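Local coordinates for lactaldehyde dehydrogenase (Escherichia coli, PDB 2IMP), which oxidises L-lactaldehyde irreversibly to L-lactate with NAD+, also acts strongly on glycolaldehyde and L-glyceraldehyde, and serves L-fucose and L-rhamnose breakdown, at residues E215-G218 with M224-M227; V392-D395 with D399-S402. All coordinates share one frame; numbering follows the deposited sequence.

Interaction 1: residues E215-G218 with M224-M227; sequences ELAG and MVSM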
loop_
_atom_site.group_PDB
_atom_site.type_symbol
_atom_site.label_atom_id
_atom_site.label_comp_id
_atom_site.label_asym_id
_atom_site.label_seq_id
_atom_site.Cartn_x
_atom_site.Cartn_y
_atom_site.Cartn_z
ATOM N N GLU A 215 10.369 15.069 32.276
ATOM C CA GLU A 215 9.862 13.802 32.802
ATOM C C GLU A 215 9.029 13.045 31.726
ATOM O O GLU A 215 9.048 11.815 31.650
ATOM C CB GLU A 215 9.025 14.055 34.064
ATOM C CG GLU A 215 8.483 12.813 34.768
ATOM C CD GLU A 215 9.555 11.786 35.139
ATOM O OE1 GLU A 215 10.714 12.174 35.384
ATOM O OE2 GLU A 215 9.227 10.584 35.207
ATOM N N LEU A 216 8.327 13.801 30.887
ATOM C CA LEU A 216 7.547 13.191 29.821
ATOM C C LEU A 216 8.454 12.583 28.724
ATOM O O LEU A 216 8.042 11.705 27.964
ATOM C CB LEU A 216 6.586 14.218 29.209
ATOM C CG LEU A 216 5.498 14.763 30.148
ATOM C CD1 LEU A 216 4.635 15.772 29.408
ATOM C CD2 LEU A 216 4.639 13.625 30.685
ATOM N N ALA A 217 9.690 13.067 28.670
ATOM C CA ALA A 217 10.662 12.568 27.711
ATOM C C ALA A 217 11.579 11.459 28.282
ATOM O O ALA A 217 11.967 10.529 27.567
ATOM C CB ALA A 217 11.521 13.723 27.184
ATOM N N GLY A 218 11.882 11.563 29.575
ATOM C CA GLY A 218 12.769 10.607 30.213
ATOM C C GLY A 218 12.184 9.447 30.992
ATOM O O GLY A 218 12.920 8.552 31.399
ATOM N N MET A 224 6.880 6.581 23.364
ATOM C CA MET A 224 7.249 7.650 22.451
ATOM C C MET A 224 6.903 9.054 22.960
ATOM O O MET A 224 5.834 9.275 23.530
ATOM C CB MET A 224 6.584 7.458 21.075
ATOM C CG MET A 224 6.923 8.577 20.067
ATOM S SD MET A 224 6.326 8.322 18.364
ATOM C CE MET A 224 4.577 8.822 18.539
ATOM N N VAL A 225 7.836 9.980 22.775
ATOM C CA VAL A 225 7.603 11.358 23.143
ATOM C C VAL A 225 7.457 12.236 21.885
ATOM O O VAL A 225 8.325 12.239 21.012
ATOM C CB VAL A 225 8.736 11.934 24.049
ATOM C CG1 VAL A 225 10.093 11.840 23.353
ATOM C CG2 VAL A 225 8.417 13.392 24.398
ATOM N N SER A 226 6.329 12.928 21.785
ATOM C CA SER A 226 6.068 13.799 20.654
ATOM C C SER A 226 6.099 15.273 21.041
ATOM O O SER A 226 5.448 15.682 22.002
ATOM C CB SER A 226 4.709 13.472 20.031
ATOM O OG SER A 226 4.427 14.361 18.962
ATOM N N MET A 227 6.859 16.063 20.296
ATOM C CA MET A 227 6.966 17.472 20.605
ATOM C C MET A 227 7.109 18.410 19.402
ATOM O O MET A 227 7.736 18.078 18.395
ATOM C CB MET A 227 8.142 17.695 21.571
ATOM C CG MET A 227 8.510 19.157 21.819
ATOM S SD MET A 227 9.761 19.804 20.677
ATOM C CE MET A 227 9.955 21.478 21.293
#
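V225 carries this contact from the strand side, and A217 and the carbonyl of L216 meet it from the last turn of the helix. V225 sends its side chain toward the helix. Its CG2 methyl does most of the touching. V225 CG2 sits 4.2 Å from the A217 CB methyl and 4.1 Å from A217 CA. The same V225 CG2 is 4.0 Å from L216 O, so one methyl lies against both the A217 backbone and the preceding peptide. With chi1 at 58°, CG2 stands opposite the backbone N, while CG1 falls between N and the carbonyl carbon. The other branch, V225 CG1, is 4.5 Å from A217 CB. CG2 is thus the nearer branch to the alanine, and CG1 lies a little farther off.

A217 does not point straight at the strand. Its CB passes alongside the valine methyls. L216 meets V225 through its carbonyl oxygen. No hydrogen bond crosses the contact. L216 O lies against an apolar side chain here, but it accepts a hydrogen bond from T147 OG1. The meeting is small and entirely buried, with distances of ordinary apolar packing.

The strand 202-204, helix 209-218 and strand 222-227 form a beta-alpha-beta crossover in the Rossmann-like NAD-binding domain. The side chain of A217 is about 6 Å from the bound NADH, and M227 touches that cofactor. L216 also packs on A46 and I50 of helix 43-62. I237 of helix 231-242 touches both A217 and V225, while V225 also touches T147 and I149 of the neighbouring parallel strand 134-149.

Interaction 2: residues V392-D395 with D399-S402; sequences VAFD and DAIS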
loop_
_atom_site.group_PDB
_atom_site.type_symbol
_atom_site.label_atom_id
_atom_site.label_comp_id
_atom_site.label_asym_id
_atom_site.label_seq_id
_atom_site.Cartn_x
_atom_site.Cartn_y
_atom_site.Cartn_z
ATOM N N VAL A 392 15.990 38.638 -0.941
ATOM C CA VAL A 392 17.240 38.421 -1.640
ATOM C C VAL A 392 17.054 38.202 -3.145
ATOM O O VAL A 392 16.272 37.343 -3.567
ATOM C CB VAL A 392 17.996 37.205 -1.043
ATOM C CG1 VAL A 392 19.267 36.926 -1.836
ATOM C CG2 VAL A 392 18.328 37.474 0.411
ATOM N N ALA A 393 17.763 38.990 -3.942
ATOM C CA ALA A 393 17.667 38.863 -5.382
ATOM C C ALA A 393 18.576 37.764 -5.939
ATOM O O ALA A 393 19.575 37.416 -5.322
ATOM C CB ALA A 393 17.990 40.198 -6.045
ATOM N N PHE A 394 18.207 37.216 -7.091
ATOM C CA PHE A 394 19.000 36.179 -7.729
ATOM C C PHE A 394 18.889 36.201 -9.261
ATOM O O PHE A 394 17.962 36.797 -9.809
ATOM C CB PHE A 394 18.599 34.793 -7.192
ATOM C CG PHE A 394 17.235 34.325 -7.638
ATOM C CD1 PHE A 394 17.073 33.664 -8.850
ATOM C CD2 PHE A 394 16.114 34.550 -6.844
ATOM C CE1 PHE A 394 15.817 33.231 -9.265
ATOM C CE2 PHE A 394 14.853 34.122 -7.251
ATOM C CZ PHE A 394 14.703 33.463 -8.463
ATOM N N ASP A 395 19.832 35.556 -9.938
ATOM C CA ASP A 395 19.827 35.520 -11.391
ATOM C C ASP A 395 19.200 34.249 -12.005
ATOM O O ASP A 395 18.302 34.337 -12.843
ATOM C CB ASP A 395 21.256 35.691 -11.921
ATOM C CG ASP A 395 21.852 37.049 -11.570
ATOM O OD1 ASP A 395 21.324 38.077 -12.049
ATOM O OD2 ASP A 395 22.846 37.092 -10.812
ATOM N N ASP A 399 20.585 29.267 -8.594
ATOM C CA ASP A 399 21.020 30.125 -7.495
ATOM C C ASP A 399 19.986 30.117 -6.352
ATOM O O ASP A 399 20.321 29.958 -5.176
ATOM C CB ASP A 399 21.193 31.577 -7.971
ATOM C CG ASP A 399 22.308 31.742 -8.989
ATOM O OD1 ASP A 399 22.458 30.857 -9.855
ATOM O OD2 ASP A 399 23.023 32.772 -8.938
ATOM N N ALA A 400 18.727 30.300 -6.738
ATOM C CA ALA A 400 17.624 30.303 -5.792
ATOM C C ALA A 400 17.469 28.953 -5.061
ATOM O O ALA A 400 17.352 28.907 -3.838
ATOM C CB ALA A 400 16.333 30.660 -6.512
ATOM N N ILE A 401 17.472 27.868 -5.829
ATOM C CA ILE A 401 17.359 26.538 -5.246
ATOM C C ILE A 401 18.521 26.252 -4.283
ATOM O O ILE A 401 18.328 25.719 -3.189
ATOM C CB ILE A 401 17.347 25.448 -6.341
ATOM C CG1 ILE A 401 16.067 25.561 -7.171
ATOM C CG2 ILE A 401 17.446 24.065 -5.710
ATOM C CD1 ILE A 401 15.968 24.536 -8.273
ATOM N N SER A 402 19.718 26.631 -4.714
ATOM C CA SER A 402 20.919 26.448 -3.920
ATOM C C SER A 402 20.894 27.239 -2.601
ATOM O O SER A 402 21.314 26.732 -1.562
ATOM C CB SER A 402 22.145 26.850 -4.737
ATOM O OG SER A 402 23.319 26.720 -3.962
#
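The backbones of F394, at the end of a strand, and A400, on the following helix, come within 6.3 Å, CA to CA, after a short connection. Both residues aim their CB atoms across the gap. The A400 methyl sits almost over the centre of the F394 ring. A400 CB lies 3.6 Å from the centroid of the F394 ring and only 3° off its normal, a CH-pi contact over the face. All six F394 ring carbons are within 3.9 Å of A400 CB, so no edge is favoured. Chi1 of 71° sets CG between the backbone N and carbonyl carbon, and chi2 of 86° turns the flat ring to face the helix.

Strand 388-394, helix 397-405 and strand 409-416 make a beta-alpha-beta crossover in the catalytic domain of the aldehyde dehydrogenase fold, away from the annotated sites. In the sheet, strands 290-294 and 257-260 lie between the two strands it connects. I259 of strand 257-260 touches both F394 and A400, and Y292 and Q294 also meet F394.

F394 CB also touches D399 CB at 4.2 Å. At the exposed D395, the two carboxylates come near each other, with D395 OD2 and D399 OD2 4.7 Å apart. Such like charges probably repel weakly. A serine in place of F394 would probably leave the A400 methyl without its aromatic face and open a gap beside I259.

Overall arrangement
From the N terminus, the chain first reaches interaction 1. Helix 209-218 ends there, and after a three-residue turn strand 222-227 packs back against it. This closes a short loop in the NAD-binding part of the enzyme. Interaction 2 follows far downstream, where strand 388-394 gives way to helix 397-405 after two intervening residues. The two contacts are in series, neither nesting nor crossing. The centres of interactions 1 and 2 are about 39 Å apart. The nearest atoms of interactions 1 and 2 are about 25 Å apart. Interaction 1 runs from helix to strand and interaction 2 from strand to helix. Each joins a helix to a different mixed sheet, and interaction 2 lies away from the annotated sites.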